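D-alanine--D-alanine ligase (Acinetobacter baumannii ACICU, PDB 5D8D) catalyses the ATP-dependent joining of two D-alanine molecules into D-alanyl-D-alanine, a building block of bacterial peptidoglycan. Local coordinates at residues S18-S24 with V64-R68. Numbering follows the deposited sequence.
Sequences SAERAVS and VLHGR
Residues 18-24 run from a type I turn (Ser18 to Arg21, Arg21 N to Ser18 O 3.1 Å) into a helix whose N-cap position is Glu20; Ser24 N bonds to Glu20 O at 3.0 Å. The loop 64-68, largely extended from Leu65 to His66, passes alongside in antiparallel sense, with Ser24 CA 5.4 Å from Leu65 CA and Ser18 CA 5.2 Å from Arg68 CA. Two serines, short enough to let the backbones come this close, make the hydrogen bonds between them. Ser24 (chi1 t) donates from OG to Val64 O at 2.7 Å, and OG also bonds to Gly15 N. Ser18 (chi1 p) donates from OG to His66 O at 2.6 Å and accepts from Glu20 N at 3.1 Å, an ST turn. This is the parallel-sheet N-terminal domain of the ligase: helix 21-37 follows strand 9-13, and residues 64-68 leave strand 60-63 next to it. Beside it lie predicted ATP-site Glu144, its like charge close to Glu20, and predicted magnesium ligand Asn270, about 6 Å from His66 between side chains. In nonpolar packing, His66 CD2 (chi1 m) is 3.5 Å from Ser24 CA and 3.9 Å from Val23 CG1; ND1 bonds to Val272 O and NE2 to Ser27 OG, satisfying both nitrogens of this buried ring. Glu20 CB packs 3.9 Å from His66 CB. Gly67 CA lies 3.6 Å from Glu20 OE2; a CB there would clash, and positive phi also favours glycine.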
loop_
_atom_site.group_PDB
_atom_site.type_symbol
_atom_site.label_atom_id
_atom_site.label_comp_id
_atom_site.label_asym_id
_atom_site.label_seq_id
_atom_site.Cartn_x
_atom_site.Cartn_y
_atom_site.Cartn_z
ATOM N N SER A 18 4.074 4.718 17.606
ATOM C CA SER A 18 2.638 4.494 17.577
ATOM C C SER A 18 1.935 4.417 18.963
ATOM O O SER A 18 2.556 4.359 20.021
ATOM C CB SER A 18 2.335 3.244 16.773
ATOM O OG SER A 18 2.552 2.077 17.511
ATOM N N ALA A 19 0.613 4.412 18.917
ATOM C CA ALA A 19 -0.228 4.135 20.089
ATOM C C ALA A 19 0.145 2.812 20.783
ATOM O O ALA A 19 0.017 2.703 22.001
ATOM C CB ALA A 19 -1.701 4.103 19.680
ATOM N N GLU A 20 0.635 1.853 19.995
ATOM C CA GLU A 20 0.994 0.512 20.455
ATOM C C GLU A 20 2.494 0.384 20.863
ATOM O O GLU A 20 3.016 -0.704 20.967
ATOM C CB GLU A 20 0.663 -0.481 19.346
ATOM C CG GLU A 20 -0.813 -0.480 18.906
ATOM C CD GLU A 20 -1.247 0.704 18.014
ATOM O OE1 GLU A 20 -2.479 0.915 17.839
ATOM O OE2 GLU A 20 -0.366 1.441 17.492
ATOM N N ARG A 21 3.185 1.492 21.089
ATOM C CA ARG A 21 4.568 1.449 21.528
ATOM C C ARG A 21 4.819 0.505 22.703
ATOM O O ARG A 21 5.787 -0.296 22.662
ATOM C CB ARG A 21 5.035 2.869 21.901
ATOM C CG ARG A 21 6.352 2.954 22.618
ATOM C CD ARG A 21 6.794 4.390 22.827
ATOM N NE ARG A 21 8.057 4.367 23.550
ATOM C CZ ARG A 21 9.254 4.125 23.007
ATOM N NH1 ARG A 21 9.414 3.930 21.688
ATOM N NH2 ARG A 21 10.305 4.077 23.800
ATOM N N ALA A 22 3.980 0.595 23.747
ATOM C CA ALA A 22 4.180 -0.230 24.967
ATOM C C ALA A 22 4.113 -1.726 24.659
ATOM O O ALA A 22 4.977 -2.478 25.104
ATOM C CB ALA A 22 3.189 0.126 26.058
ATOM N N VAL A 23 3.138 -2.130 23.844
ATOM C CA VAL A 23 3.029 -3.504 23.405
ATOM C C VAL A 23 4.286 -3.887 22.603
ATOM O O VAL A 23 4.831 -5.002 22.771
ATOM C CB VAL A 23 1.717 -3.752 22.591
ATOM C CG1 VAL A 23 1.649 -5.182 22.128
ATOM C CG2 VAL A 23 0.482 -3.476 23.449
ATOM N N SER A 24 4.765 -2.960 21.778
ATOM C CA SER A 24 5.953 -3.195 20.936
ATOM C C SER A 24 7.212 -3.400 21.792
ATOM O O SER A 24 7.964 -4.348 21.553
ATOM C CB SER A 24 6.159 -2.035 19.959
ATOM O OG SER A 24 7.230 -2.271 19.069
ATOM N N VAL A 64 9.136 -5.782 14.930
ATOM C CA VAL A 64 8.116 -6.056 15.903
ATOM C C VAL A 64 7.606 -4.705 16.428
ATOM O O VAL A 64 7.210 -4.562 17.590
ATOM C CB VAL A 64 8.742 -7.054 16.893
ATOM C CG1 VAL A 64 9.183 -6.425 18.192
ATOM C CG2 VAL A 64 7.890 -8.272 17.050
ATOM N N LEU A 65 7.559 -3.734 15.500
ATOM C CA LEU A 65 6.922 -2.430 15.692
ATOM C C LEU A 65 5.463 -2.565 15.320
ATOM O O LEU A 65 5.156 -2.744 14.174
ATOM C CB LEU A 65 7.537 -1.393 14.742
ATOM C CG LEU A 65 8.975 -0.983 14.977
ATOM C CD1 LEU A 65 9.576 -0.308 13.756
ATOM C CD2 LEU A 65 9.046 -0.054 16.180
ATOM N N HIS A 66 4.558 -2.434 16.272
ATOM C CA HIS A 66 3.154 -2.512 15.969
ATOM C C HIS A 66 2.596 -1.120 15.681
ATOM O O HIS A 66 3.027 -0.117 16.284
ATOM C CB HIS A 66 2.403 -3.168 17.113
ATOM C CG HIS A 66 3.045 -4.412 17.599
ATOM N ND1 HIS A 66 3.212 -5.519 16.804
ATOM C CD2 HIS A 66 3.606 -4.718 18.785
ATOM C CE1 HIS A 66 3.818 -6.469 17.486
ATOM N NE2 HIS A 66 4.076 -6.005 18.690
ATOM N N GLY A 67 1.629 -1.091 14.762
ATOM C CA GLY A 67 0.909 0.119 14.388
ATOM C C GLY A 67 1.680 1.077 13.479
ATOM O O GLY A 67 2.666 0.717 12.841
ATOM N N ARG A 68 1.200 2.313 13.463
ATOM C CA ARG A 68 1.675 3.392 12.608
ATOM C C ARG A 68 3.190 3.469 12.706
ATOM O O ARG A 68 3.763 3.476 13.781
ATOM C CB ARG A 68 0.927 4.694 12.986
ATOM C CG ARG A 68 1.403 6.069 12.483
ATOM C CD ARG A 68 2.260 6.785 13.539
ATOM N NE ARG A 68 1.862 8.164 13.868
ATOM C CZ ARG A 68 2.374 9.285 13.334
ATOM N NH1 ARG A 68 3.313 9.262 12.371
ATOM N NH2 ARG A 68 1.917 10.469 13.760
#